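Local coordinates for prolyl-ACP dehydrogenase (Oscillatoria sp., PDB 4IRN), which oxidises proline carried on an acyl carrier protein with the help of FAD, a step in the biosynthesis of the cyanotoxin anatoxin-a, at residues K50-F54 and K79-F83; I90-Y94 and K144-P149; L174-Q179 and F206-P211; N331-L336 and M355-I360; C368-I372 and L386-L390. All coordinates share one frame; numbering follows the deposited sequence.

Overall arrangement
The five contacts sample the three parts of the acyl-CoA dehydrogenase fold. Contacts 1 and 2 lie in the N-terminal helical domain, centres 20 Å apart; contact 3 joins two sheets of the middle beta domain; contacts 4 and 5 belong to the C-terminal helical domain, share helix 350-375 and have centres 19 Å apart. Contacts 3 and 5 lie on opposite sides of the chain's centre, 41 Å between centres. Both are nevertheless near FAD sites: the side chain of Phe206 is about 7 Å, and that of Ile372 about 9 Å, from a bound FAD. Contacts 1, 2 and 4 lie away from the FAD-binding residues, and contacts 4 and 5 also meet other subunits.

Contact 1: residues K50-F54 and K79-F83; sequences KVIQF and KCSEF
Within the N-terminal helical domain, a face-to-face stack of Phe54 on Phe83 bridges helices 42-58 and 74-83. The ring centroids are 4.2 Å apart and the planes are inclined by 19°, with each ring displaced toward the rim of the other. Both rings project with CG anti to the backbone N (chi1 -167° for Phe83), and the side chains run past each other in opposite directions, between short segments running at 155° to one another. The axes stay 12.2 Å apart, bridged by rings and not by close backbone approach. Phe83 CB continues the cover of the Phe54 face as a CH-pi contact, 4.0 Å from the ring centroid. At the edge of the same ring sits the sulfur of Cys80, its SG 4.0 Å from Phe54 CE2. The Phe83 ring is bordered on the 50-54 helix by Val51, whose CG2 comes to 3.8 Å from Phe83 CE1. The extended, solvent-exposed Lys50 brings its methylene CE equally near Phe83 CE2. Val51 also touches Leu111 of helix 101-114, tying the pair to a third helix. This offset stack between near-antiparallel helices is plain apolar packing in the all-helical N-terminal domain of the acyl-CoA dehydrogenase fold.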
# COMPACT_ATOMS: atom_id res chain seq x y z
N LYS A 50 -19.70 -29.47 -13.50
CA LYS A 50 -19.38 -30.38 -14.60
C LYS A 50 -18.07 -29.94 -15.28
O LYS A 50 -17.27 -30.81 -15.66
CB LYS A 50 -20.54 -30.41 -15.61
CG LYS A 50 -20.43 -31.46 -16.71
CD LYS A 50 -21.42 -31.21 -17.82
CE LYS A 50 -21.16 -32.06 -19.04
NZ LYS A 50 -21.95 -31.60 -20.20
N VAL A 51 -17.85 -28.60 -15.41
CA VAL A 51 -16.63 -28.01 -15.98
C VAL A 51 -15.42 -28.33 -15.09
O VAL A 51 -14.40 -28.77 -15.61
CB VAL A 51 -16.78 -26.48 -16.27
CG1 VAL A 51 -15.46 -25.86 -16.72
CG2 VAL A 51 -17.86 -26.22 -17.32
N ILE A 52 -15.55 -28.15 -13.74
CA ILE A 52 -14.50 -28.44 -12.76
C ILE A 52 -14.10 -29.92 -12.83
O ILE A 52 -12.91 -30.21 -12.97
CB ILE A 52 -14.89 -27.98 -11.31
CG1 ILE A 52 -15.03 -26.44 -11.22
CG2 ILE A 52 -13.89 -28.50 -10.24
CD1 ILE A 52 -15.83 -25.92 -10.05
N GLN A 53 -15.10 -30.84 -12.78
CA GLN A 53 -14.90 -32.29 -12.85
C GLN A 53 -14.17 -32.71 -14.14
O GLN A 53 -13.23 -33.50 -14.07
CB GLN A 53 -16.23 -33.05 -12.71
CG GLN A 53 -16.91 -32.96 -11.33
CD GLN A 53 -16.08 -33.40 -10.14
OE1 GLN A 53 -15.44 -34.46 -10.14
NE2 GLN A 53 -16.11 -32.60 -9.08
N PHE A 54 -14.58 -32.15 -15.30
CA PHE A 54 -13.96 -32.40 -16.62
C PHE A 54 -12.49 -31.99 -16.59
O PHE A 54 -11.62 -32.76 -17.01
CB PHE A 54 -14.73 -31.64 -17.73
CG PHE A 54 -13.96 -31.29 -18.98
CD1 PHE A 54 -13.71 -32.25 -19.96
CD2 PHE A 54 -13.53 -29.99 -19.21
CE1 PHE A 54 -12.99 -31.92 -21.12
CE2 PHE A 54 -12.82 -29.66 -20.38
CZ PHE A 54 -12.56 -30.63 -21.32
N LYS A 79 -9.61 -31.50 -26.42
CA LYS A 79 -10.60 -31.99 -25.44
C LYS A 79 -11.55 -30.89 -24.98
O LYS A 79 -12.74 -31.15 -24.82
CB LYS A 79 -9.92 -32.67 -24.24
CG LYS A 79 -9.42 -34.06 -24.54
CD LYS A 79 -8.94 -34.76 -23.29
CE LYS A 79 -8.39 -36.14 -23.56
NZ LYS A 79 -9.50 -37.12 -23.74
N CYS A 80 -11.03 -29.66 -24.80
CA CYS A 80 -11.80 -28.48 -24.41
C CYS A 80 -12.79 -28.08 -25.51
O CYS A 80 -13.93 -27.74 -25.20
CB CYS A 80 -10.88 -27.33 -24.03
SG CYS A 80 -10.18 -27.47 -22.37
N SER A 81 -12.35 -28.15 -26.78
CA SER A 81 -13.19 -27.85 -27.96
C SER A 81 -14.31 -28.89 -28.11
O SER A 81 -15.42 -28.51 -28.49
CB SER A 81 -12.35 -27.77 -29.23
OG SER A 81 -13.16 -27.34 -30.32
N GLU A 82 -14.01 -30.18 -27.81
CA GLU A 82 -14.97 -31.29 -27.83
C GLU A 82 -16.04 -31.05 -26.75
O GLU A 82 -17.21 -31.33 -26.99
CB GLU A 82 -14.26 -32.63 -27.56
CG GLU A 82 -13.48 -33.21 -28.72
CD GLU A 82 -12.41 -34.22 -28.35
OE1 GLU A 82 -12.64 -35.03 -27.42
OE2 GLU A 82 -11.34 -34.22 -29.00
N PHE A 83 -15.62 -30.51 -25.58
CA PHE A 83 -16.51 -30.19 -24.45
C PHE A 83 -17.41 -29.01 -24.81
O PHE A 83 -18.57 -28.99 -24.40
CB PHE A 83 -15.71 -29.93 -23.17
CG PHE A 83 -16.54 -29.89 -21.91
CD1 PHE A 83 -17.02 -28.68 -21.40
CD2 PHE A 83 -16.84 -31.06 -21.21
CE1 PHE A 83 -17.79 -28.65 -20.23
CE2 PHE A 83 -17.61 -31.02 -20.04
CZ PHE A 83 -18.08 -29.81 -19.56

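Contact 2: residues I90-Y94 and K144-P149; sequences IPARY and KEKYLP
Lys144 NZ is held by two groups: a weak hydrogen bond of 3.4 Å to Tyr94 OH across the contact, and a salt bridge to Glu141 one turn earlier in its own helix. A bend in the lysine chain (chi3 -84°) brings the amine to the phenol, while CB lies 3.7 Å from Tyr94 CE1 near the ring's far end. The Tyr94 ring is also covered over one face by Leu148, whose CD1 is 4.1 Å from the ring centroid and 26° off its normal, a CH-pi contact. Nearer the backbone, Tyr94 CB meets Leu148 CB at 3.8 Å. This is a loop-on-helix packing within the N-terminal domain: segment 90-94, with a short 3-10 turn at 92-93, lies in the loop that follows helix 74-83 and precedes helix 101-114, and rests on helix 141-153. That helix is kinked at Pro149, whose nitrogen makes no bond to the preceding turn; its CA approaches Tyr94 O at 3.3 Å as a CA-H...O contact. Toward solvent, Arg93 NH2 and Glu145 OE2 stand 4.2 Å apart, beyond salt-bridge distance, with the carboxylate oxygen at the guanidinium edge and the two planes nearly coplanar. On the buried side Ile90 and Leu148 meet more loosely, and both also touch helix 118-138, Ile90 against Glu132 and Leu148 against Leu135.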
# COMPACT_ATOMS: atom_id res chain seq x y z
N ILE A 90 -20.54 -18.45 -28.70
CA ILE A 90 -20.88 -18.55 -30.13
C ILE A 90 -22.28 -19.13 -30.34
O ILE A 90 -22.59 -20.16 -29.73
CB ILE A 90 -19.79 -19.37 -30.91
CG1 ILE A 90 -18.33 -19.02 -30.48
CG2 ILE A 90 -19.97 -19.30 -32.44
CD1 ILE A 90 -17.85 -17.53 -30.63
N PRO A 91 -23.12 -18.52 -31.22
CA PRO A 91 -24.45 -19.11 -31.47
C PRO A 91 -24.35 -20.49 -32.12
O PRO A 91 -23.41 -20.76 -32.87
CB PRO A 91 -25.17 -18.09 -32.36
CG PRO A 91 -24.15 -17.10 -32.75
CD PRO A 91 -22.89 -17.30 -32.02
N ALA A 92 -25.31 -21.37 -31.79
CA ALA A 92 -25.40 -22.75 -32.27
C ALA A 92 -25.42 -22.88 -33.80
O ALA A 92 -25.01 -23.92 -34.31
CB ALA A 92 -26.60 -23.43 -31.64
N ARG A 93 -25.84 -21.81 -34.52
CA ARG A 93 -25.90 -21.68 -35.98
C ARG A 93 -24.51 -21.91 -36.62
O ARG A 93 -24.43 -22.46 -37.73
CB ARG A 93 -26.39 -20.26 -36.35
CG ARG A 93 -26.62 -20.02 -37.84
CD ARG A 93 -26.83 -18.57 -38.17
NE ARG A 93 -27.04 -18.38 -39.61
CZ ARG A 93 -28.23 -18.37 -40.20
NH1 ARG A 93 -29.33 -18.55 -39.49
NH2 ARG A 93 -28.32 -18.17 -41.51
N TYR A 94 -23.43 -21.45 -35.91
CA TYR A 94 -22.03 -21.52 -36.31
C TYR A 94 -21.32 -22.64 -35.54
O TYR A 94 -20.09 -22.61 -35.39
CB TYR A 94 -21.34 -20.15 -36.12
CG TYR A 94 -22.06 -18.99 -36.78
CD1 TYR A 94 -22.13 -18.89 -38.17
CD2 TYR A 94 -22.65 -17.98 -36.03
CE1 TYR A 94 -22.81 -17.83 -38.79
CE2 TYR A 94 -23.32 -16.92 -36.63
CZ TYR A 94 -23.40 -16.85 -38.01
OH TYR A 94 -24.08 -15.82 -38.61
N LYS A 144 -18.65 -15.26 -41.53
CA LYS A 144 -19.04 -15.98 -40.32
C LYS A 144 -19.28 -17.47 -40.63
O LYS A 144 -18.76 -18.33 -39.91
CB LYS A 144 -20.28 -15.35 -39.69
CG LYS A 144 -20.03 -14.00 -39.03
CD LYS A 144 -21.22 -13.55 -38.21
CE LYS A 144 -22.28 -12.85 -39.03
NZ LYS A 144 -23.46 -12.53 -38.21
N GLU A 145 -20.06 -17.77 -41.70
CA GLU A 145 -20.38 -19.13 -42.14
C GLU A 145 -19.17 -19.97 -42.49
O GLU A 145 -19.20 -21.17 -42.28
CB GLU A 145 -21.35 -19.09 -43.33
CG GLU A 145 -22.82 -18.92 -42.96
CD GLU A 145 -23.68 -18.41 -44.08
OE1 GLU A 145 -23.23 -18.41 -45.25
OE2 GLU A 145 -24.84 -18.01 -43.80
N LYS A 146 -18.11 -19.34 -43.02
CA LYS A 146 -16.87 -20.02 -43.38
C LYS A 146 -15.92 -20.22 -42.20
O LYS A 146 -15.47 -21.35 -41.97
CB LYS A 146 -16.16 -19.30 -44.54
CG LYS A 146 -14.84 -19.95 -44.97
CD LYS A 146 -14.15 -19.10 -46.02
CE LYS A 146 -12.86 -19.72 -46.48
NZ LYS A 146 -12.21 -18.88 -47.52
N TYR A 147 -15.59 -19.14 -41.47
CA TYR A 147 -14.59 -19.17 -40.40
C TYR A 147 -15.02 -19.57 -38.99
O TYR A 147 -14.26 -20.26 -38.31
CB TYR A 147 -13.74 -17.90 -40.40
CG TYR A 147 -12.91 -17.71 -41.65
CD1 TYR A 147 -11.85 -18.57 -41.95
CD2 TYR A 147 -13.14 -16.64 -42.51
CE1 TYR A 147 -11.07 -18.38 -43.09
CE2 TYR A 147 -12.36 -16.44 -43.65
CZ TYR A 147 -11.33 -17.32 -43.94
OH TYR A 147 -10.56 -17.12 -45.06
N LEU A 148 -16.21 -19.16 -38.56
CA LEU A 148 -16.70 -19.45 -37.21
C LEU A 148 -16.89 -20.92 -36.90
O LEU A 148 -16.41 -21.35 -35.86
CB LEU A 148 -17.94 -18.65 -36.83
CG LEU A 148 -17.74 -17.27 -36.23
CD1 LEU A 148 -19.09 -16.66 -35.91
CD2 LEU A 148 -16.89 -17.32 -34.96
N PRO A 149 -17.52 -21.73 -37.78
CA PRO A 149 -17.64 -23.17 -37.48
C PRO A 149 -16.29 -23.86 -37.34
O PRO A 149 -16.15 -24.78 -36.52
CB PRO A 149 -18.46 -23.70 -38.67
CG PRO A 149 -19.18 -22.53 -39.20
CD PRO A 149 -18.19 -21.41 -39.06

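Contact 3: residues L174-Q179 and F206-P211; sequences LKTTAQ and FATIDP
Strands 177-179 and 206-208 meet at a single beta bridge, Thr177 with Thr208, the axes of these short segments 4.8 Å apart at closest approach and 63° apart in direction. Two backbone bonds flank it in the pattern of a parallel bridge. Thr208 N donates to Thr176 O at 2.8 Å, and Ala178 N donates to Thr208 O over the same 2.8 Å. Beyond the bridge Ile209 CA approaches Ala178 O at 3.5 Å as a CA-H...O contact. Side chains pack beside the crossing. Leu174 CD1 lies 4.0 Å from Phe206 CB. With OG1 beside the backbone N (chi1 -59°), the Thr176 methyl CG2 lies 3.9 Å from Ala207 CB, while the hydroxyl makes a hydrogen bond with Glu164. Ala178 CB meets Ala207 CB at 4.1 Å, and at the exposed end Thr177 CG2 packs on Pro211 CG at 3.8 Å. In the middle domain the bridge thus joins the edge strand 177-181 of the antiparallel sheet to 202-208, an inner strand of the mixed sheet. Ala178 and Ala207 both press on Leu187 of strand 184-191 and on Phe221 of strand 218-224, while the Phe206 ring meets those of His160, an FAD-binding residue, and Phe272 of helix 268-282.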
# COMPACT_ATOMS: atom_id res chain seq x y z
N LEU A 174 0.14 2.48 -35.58
CA LEU A 174 0.50 1.26 -36.33
C LEU A 174 1.20 1.63 -37.62
O LEU A 174 0.76 2.55 -38.33
CB LEU A 174 -0.76 0.44 -36.73
CG LEU A 174 -1.55 -0.26 -35.65
CD1 LEU A 174 -2.78 -0.91 -36.22
CD2 LEU A 174 -0.70 -1.26 -34.93
N LYS A 175 2.25 0.89 -37.96
CA LYS A 175 2.98 1.10 -39.19
C LYS A 175 2.65 0.07 -40.28
O LYS A 175 2.88 0.36 -41.45
CB LYS A 175 4.50 1.23 -38.95
CG LYS A 175 4.92 2.43 -38.06
CD LYS A 175 4.63 3.83 -38.68
CE LYS A 175 4.71 4.99 -37.69
NZ LYS A 175 3.54 5.93 -37.79
N THR A 176 2.07 -1.10 -39.92
CA THR A 176 1.67 -2.16 -40.86
C THR A 176 0.70 -1.59 -41.89
O THR A 176 -0.43 -1.23 -41.54
CB THR A 176 1.16 -3.44 -40.14
OG1 THR A 176 2.20 -3.95 -39.30
CG2 THR A 176 0.74 -4.54 -41.11
N THR A 177 1.17 -1.46 -43.13
CA THR A 177 0.38 -0.89 -44.22
C THR A 177 -0.32 -1.94 -45.05
O THR A 177 0.20 -3.05 -45.20
CB THR A 177 1.22 0.05 -45.11
OG1 THR A 177 2.41 -0.61 -45.56
CG2 THR A 177 1.55 1.35 -44.41
N ALA A 178 -1.49 -1.59 -45.60
CA ALA A 178 -2.30 -2.42 -46.48
C ALA A 178 -2.62 -1.63 -47.75
O ALA A 178 -3.47 -0.73 -47.71
CB ALA A 178 -3.56 -2.86 -45.77
N GLN A 179 -1.88 -1.91 -48.84
CA GLN A 179 -2.07 -1.24 -50.12
C GLN A 179 -2.98 -2.04 -51.06
O GLN A 179 -2.68 -3.19 -51.37
CB GLN A 179 -0.74 -0.85 -50.79
CG GLN A 179 -0.17 0.50 -50.30
CD GLN A 179 -1.12 1.67 -50.51
OE1 GLN A 179 -1.62 1.91 -51.62
NE2 GLN A 179 -1.38 2.42 -49.45
N PHE A 206 -4.37 -6.18 -37.73
CA PHE A 206 -4.71 -4.76 -37.69
C PHE A 206 -3.68 -3.98 -38.47
O PHE A 206 -2.51 -3.95 -38.09
CB PHE A 206 -4.86 -4.28 -36.23
CG PHE A 206 -6.15 -4.78 -35.61
CD1 PHE A 206 -6.20 -6.04 -34.99
CD2 PHE A 206 -7.30 -4.02 -35.65
CE1 PHE A 206 -7.41 -6.52 -34.46
CE2 PHE A 206 -8.50 -4.49 -35.10
CZ PHE A 206 -8.55 -5.74 -34.50
N ALA A 207 -4.09 -3.41 -39.60
CA ALA A 207 -3.23 -2.66 -40.52
C ALA A 207 -3.82 -1.28 -40.87
O ALA A 207 -4.91 -0.95 -40.39
CB ALA A 207 -2.99 -3.47 -41.79
N THR A 208 -3.11 -0.48 -41.68
CA THR A 208 -3.56 0.85 -42.11
C THR A 208 -3.56 1.01 -43.63
O THR A 208 -2.60 0.60 -44.29
CB THR A 208 -2.85 1.99 -41.32
OG1 THR A 208 -3.45 3.24 -41.64
CG2 THR A 208 -1.34 2.04 -41.56
N ILE A 209 -4.65 1.57 -44.19
CA ILE A 209 -4.76 1.80 -45.64
C ILE A 209 -3.90 3.01 -46.05
O ILE A 209 -3.34 3.02 -47.15
CB ILE A 209 -6.22 1.89 -46.15
CG1 ILE A 209 -7.06 2.87 -45.31
CG2 ILE A 209 -6.84 0.50 -46.21
CD1 ILE A 209 -8.22 3.52 -46.03
N ASP A 210 -3.79 4.01 -45.14
CA ASP A 210 -2.99 5.22 -45.29
C ASP A 210 -2.55 5.72 -43.92
O ASP A 210 -3.40 6.12 -43.12
CB ASP A 210 -3.75 6.31 -46.07
CG ASP A 210 -2.93 7.53 -46.47
OD1 ASP A 210 -1.67 7.46 -46.43
OD2 ASP A 210 -3.54 8.54 -46.85
N PRO A 211 -1.22 5.73 -43.63
CA PRO A 211 -0.74 6.21 -42.31
C PRO A 211 -1.02 7.68 -42.00
O PRO A 211 -1.03 8.06 -40.83
CB PRO A 211 0.76 5.91 -42.35
CG PRO A 211 0.95 4.94 -43.48
CD PRO A 211 -0.10 5.27 -44.47

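Contact 4: residues N331-L336 and M355-I360; sequences NAKAYL and MANLYI
Tyr335 and Ala356 mark the dense part of this helix-helix contact: their CA atoms are 5.0 Å apart, and Tyr335 CB is 3.8 Å from Ala356 CA. The axes of the two short segments run at 162° and approach to 9.1 Å, consistent with the small alanine side chains at 332 and 356. One turn away, Ala332 CB lies 3.9 Å from Ile360 CG1, with the isoleucine CD1 brought up beside the Ala332 carbonyl. The Tyr335 ring, its CG anti to the carbonyl carbon (chi1 -82°), swings across the interface, so that CE1 packs on Met355 CB at 3.8 Å while CE2 borders Tyr359 CG on the other side. The two tyrosine rings are oblique, forming neither a stack nor an edge-to-face pair. The Asn331 end is polar but close: Asn331 CB is 3.5 Å from CE2 of the partly exposed Tyr359, whose OH accepts a weak hydrogen bond from Asn331 ND2 (3.0 Å, 126° at the hydrogen). By contrast, the opposite end of 331-336 is a loose fringe, where Leu336 CB merely grazes Ile360 CD1 at 4.4 Å. In the C-terminal domain the pair joins helices 316-344 and 350-375. Helix 285-304 packs on Ala332 and Leu336, helix 403-414 on Met355, and a second subunit covers Asn331, Tyr335 and Met355.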
# COMPACT_ATOMS: atom_id res chain seq x y z
N ASN A 331 -14.07 -9.18 -4.64
CA ASN A 331 -14.01 -7.97 -5.47
C ASN A 331 -13.82 -8.33 -6.95
O ASN A 331 -14.42 -7.70 -7.81
CB ASN A 331 -12.86 -7.07 -5.04
CG ASN A 331 -13.13 -6.21 -3.83
OD1 ASN A 331 -14.17 -5.56 -3.73
ND2 ASN A 331 -12.15 -6.15 -2.91
N ALA A 332 -12.96 -9.34 -7.22
CA ALA A 332 -12.69 -9.85 -8.57
C ALA A 332 -13.98 -10.41 -9.18
O ALA A 332 -14.27 -10.13 -10.35
CB ALA A 332 -11.62 -10.94 -8.51
N LYS A 333 -14.76 -11.16 -8.38
CA LYS A 333 -16.05 -11.74 -8.78
C LYS A 333 -17.03 -10.61 -9.16
O LYS A 333 -17.66 -10.67 -10.21
CB LYS A 333 -16.64 -12.61 -7.66
CG LYS A 333 -16.05 -14.01 -7.58
CD LYS A 333 -16.60 -14.78 -6.38
CE LYS A 333 -16.00 -16.16 -6.24
NZ LYS A 333 -16.55 -16.90 -5.07
N ALA A 334 -17.08 -9.54 -8.34
CA ALA A 334 -17.91 -8.37 -8.59
C ALA A 334 -17.59 -7.66 -9.92
O ALA A 334 -18.52 -7.33 -10.67
CB ALA A 334 -17.78 -7.40 -7.43
N TYR A 335 -16.29 -7.45 -10.24
CA TYR A 335 -15.87 -6.79 -11.48
C TYR A 335 -16.17 -7.64 -12.68
O TYR A 335 -16.59 -7.10 -13.71
CB TYR A 335 -14.38 -6.41 -11.47
CG TYR A 335 -14.07 -5.13 -10.74
CD1 TYR A 335 -14.47 -3.90 -11.25
CD2 TYR A 335 -13.34 -5.13 -9.55
CE1 TYR A 335 -14.21 -2.70 -10.57
CE2 TYR A 335 -13.05 -3.95 -8.87
CZ TYR A 335 -13.51 -2.74 -9.37
OH TYR A 335 -13.23 -1.58 -8.69
N LEU A 336 -15.98 -8.97 -12.56
CA LEU A 336 -16.22 -9.94 -13.62
C LEU A 336 -17.71 -10.04 -13.95
O LEU A 336 -18.06 -10.05 -15.13
CB LEU A 336 -15.65 -11.32 -13.24
CG LEU A 336 -15.90 -12.47 -14.22
CD1 LEU A 336 -15.27 -12.19 -15.58
CD2 LEU A 336 -15.44 -13.79 -13.64
N MET A 355 -11.60 -1.60 -15.82
CA MET A 355 -11.60 -1.64 -14.35
C MET A 355 -11.40 -3.08 -13.87
O MET A 355 -10.65 -3.31 -12.91
CB MET A 355 -12.91 -1.08 -13.78
CG MET A 355 -13.02 0.42 -13.91
SD MET A 355 -14.54 1.08 -13.20
CE MET A 355 -14.08 1.20 -11.55
N ALA A 356 -12.06 -4.05 -14.55
CA ALA A 356 -11.97 -5.47 -14.26
C ALA A 356 -10.55 -5.99 -14.51
O ALA A 356 -9.96 -6.60 -13.62
CB ALA A 356 -12.97 -6.25 -15.10
N ASN A 357 -9.99 -5.68 -15.68
CA ASN A 357 -8.64 -6.08 -16.06
C ASN A 357 -7.60 -5.52 -15.11
O ASN A 357 -6.73 -6.25 -14.64
CB ASN A 357 -8.36 -5.65 -17.48
CG ASN A 357 -7.27 -6.46 -18.12
OD1 ASN A 357 -6.10 -6.09 -18.09
ND2 ASN A 357 -7.64 -7.58 -18.70
N LEU A 358 -7.70 -4.22 -14.79
CA LEU A 358 -6.78 -3.52 -13.89
C LEU A 358 -6.84 -4.12 -12.48
O LEU A 358 -5.79 -4.42 -11.91
CB LEU A 358 -7.05 -1.99 -13.88
CG LEU A 358 -6.38 -1.12 -12.80
CD1 LEU A 358 -4.89 -0.98 -13.04
CD2 LEU A 358 -6.98 0.26 -12.78
N TYR A 359 -8.06 -4.33 -11.93
CA TYR A 359 -8.23 -4.90 -10.60
C TYR A 359 -7.77 -6.36 -10.51
O TYR A 359 -6.94 -6.66 -9.66
CB TYR A 359 -9.66 -4.73 -10.06
CG TYR A 359 -9.76 -5.15 -8.61
CD1 TYR A 359 -9.44 -4.27 -7.59
CD2 TYR A 359 -10.03 -6.48 -8.27
CE1 TYR A 359 -9.41 -4.68 -6.26
CE2 TYR A 359 -9.98 -6.90 -6.95
CZ TYR A 359 -9.68 -6.00 -5.94
OH TYR A 359 -9.69 -6.38 -4.62
N ILE A 360 -8.35 -7.25 -11.32
CA ILE A 360 -8.08 -8.69 -11.31
C ILE A 360 -6.61 -9.06 -11.53
O ILE A 360 -6.12 -9.94 -10.84
CB ILE A 360 -9.09 -9.50 -12.19
CG1 ILE A 360 -10.54 -9.18 -11.76
CG2 ILE A 360 -8.78 -11.01 -12.13
CD1 ILE A 360 -11.64 -9.66 -12.66

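Contact 5: residues C368-I372 and L386-L390; sequences CLEAI and LEREL
Leu390 and Ile372 interlock at the centre of this apolar contact, with Ile372 CD1 3.8 Å from Leu390 CD2 and the two side chains crossing at about a right angle. Leu390 CD1 turns to the other side and lies 3.8 Å from Cys368 CB, so one leucine fills the groove between residues one turn apart on helix 350-375. Its CG stands anti to the backbone N (chi1 177°), which aims the fork across the interface. Around this core, Ile372 CG1 passes Leu386 CB at 4.0 Å, Leu386 CD2 touches Ala371 CB at 4.3 Å, and Cys368 SG packs on Glu389 CB at 4.0 Å. No hydrogen bond crosses between the segments, whose helices run at 160° with axes 8.9 Å apart. A second shell satisfies the buried carboxylates: Glu389 turns its carboxylate away to bond Asn118 and the guanidinium of Arg293, and Glu387 makes a salt bridge with Arg391 of its own helix. In the C-terminal domain helix 386-395 thus lies against the C-terminal end of helix 350-375. Helix 285-304 lines the pair through Leu294 and Ser298, and a third subunit packs Phe398, an FAD-binding residue, on Ile372 and Ile394 on Leu390.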
# COMPACT_ATOMS: atom_id res chain seq x y z
N CYS A 368 -1.06 -14.46 -5.25
CA CYS A 368 -0.04 -15.47 -5.57
C CYS A 368 1.17 -15.29 -4.67
O CYS A 368 1.69 -16.26 -4.13
CB CYS A 368 0.35 -15.40 -7.04
SG CYS A 368 -0.85 -16.15 -8.16
N LEU A 369 1.61 -14.03 -4.52
CA LEU A 369 2.75 -13.62 -3.69
C LEU A 369 2.50 -14.03 -2.23
O LEU A 369 3.39 -14.58 -1.59
CB LEU A 369 2.97 -12.10 -3.84
CG LEU A 369 4.13 -11.47 -3.07
CD1 LEU A 369 5.47 -11.89 -3.65
CD2 LEU A 369 4.03 -9.94 -3.07
N GLU A 370 1.28 -13.79 -1.73
CA GLU A 370 0.84 -14.10 -0.37
C GLU A 370 0.74 -15.61 -0.11
O GLU A 370 1.08 -16.06 0.98
CB GLU A 370 -0.48 -13.40 -0.05
CG GLU A 370 -0.33 -11.91 0.16
CD GLU A 370 -1.61 -11.12 0.41
OE1 GLU A 370 -2.71 -11.70 0.29
OE2 GLU A 370 -1.50 -9.91 0.72
N ALA A 371 0.29 -16.39 -1.12
CA ALA A 371 0.19 -17.85 -1.03
C ALA A 371 1.59 -18.44 -0.82
O ALA A 371 1.75 -19.35 -0.00
CB ALA A 371 -0.43 -18.41 -2.29
N ILE A 372 2.61 -17.89 -1.52
CA ILE A 372 4.01 -18.29 -1.39
C ILE A 372 4.51 -17.93 0.03
O ILE A 372 5.22 -18.73 0.65
CB ILE A 372 4.88 -17.67 -2.53
CG1 ILE A 372 4.46 -18.22 -3.92
CG2 ILE A 372 6.40 -17.89 -2.28
CD1 ILE A 372 4.87 -17.38 -5.09
N LEU A 386 3.37 -23.33 -6.53
CA LEU A 386 2.83 -21.99 -6.21
C LEU A 386 3.64 -20.90 -6.91
O LEU A 386 3.10 -19.84 -7.23
CB LEU A 386 2.80 -21.74 -4.69
CG LEU A 386 1.85 -22.60 -3.87
CD1 LEU A 386 2.15 -22.47 -2.42
CD2 LEU A 386 0.40 -22.25 -4.14
N GLU A 387 4.94 -21.19 -7.14
CA GLU A 387 5.88 -20.28 -7.79
C GLU A 387 5.47 -20.02 -9.26
O GLU A 387 5.46 -18.87 -9.70
CB GLU A 387 7.34 -20.79 -7.65
CG GLU A 387 7.69 -22.09 -8.36
CD GLU A 387 8.46 -21.93 -9.66
OE1 GLU A 387 9.01 -20.83 -9.89
OE2 GLU A 387 8.53 -22.91 -10.44
N ARG A 388 5.06 -21.09 -9.99
CA ARG A 388 4.60 -21.02 -11.38
C ARG A 388 3.35 -20.13 -11.46
O ARG A 388 3.25 -19.30 -12.37
CB ARG A 388 4.30 -22.43 -11.91
CG ARG A 388 3.74 -22.45 -13.34
CD ARG A 388 3.50 -23.85 -13.88
NE ARG A 388 2.46 -24.57 -13.14
CZ ARG A 388 2.68 -25.65 -12.39
NH1 ARG A 388 3.91 -26.15 -12.29
NH2 ARG A 388 1.68 -26.25 -11.76
N GLU A 389 2.41 -20.28 -10.49
CA GLU A 389 1.19 -19.49 -10.40
C GLU A 389 1.50 -18.00 -10.44
O GLU A 389 0.86 -17.28 -11.23
CB GLU A 389 0.38 -19.85 -9.13
CG GLU A 389 -0.11 -21.29 -9.05
CD GLU A 389 -1.12 -21.75 -10.10
OE1 GLU A 389 -1.79 -20.88 -10.71
OE2 GLU A 389 -1.23 -22.98 -10.32
N LEU A 390 2.52 -17.53 -9.65
CA LEU A 390 2.95 -16.13 -9.62
C LEU A 390 3.56 -15.70 -10.96
O LEU A 390 3.20 -14.63 -11.46
CB LEU A 390 3.92 -15.84 -8.46
CG LEU A 390 4.50 -14.41 -8.36
CD1 LEU A 390 3.41 -13.35 -8.16
CD2 LEU A 390 5.55 -14.32 -7.27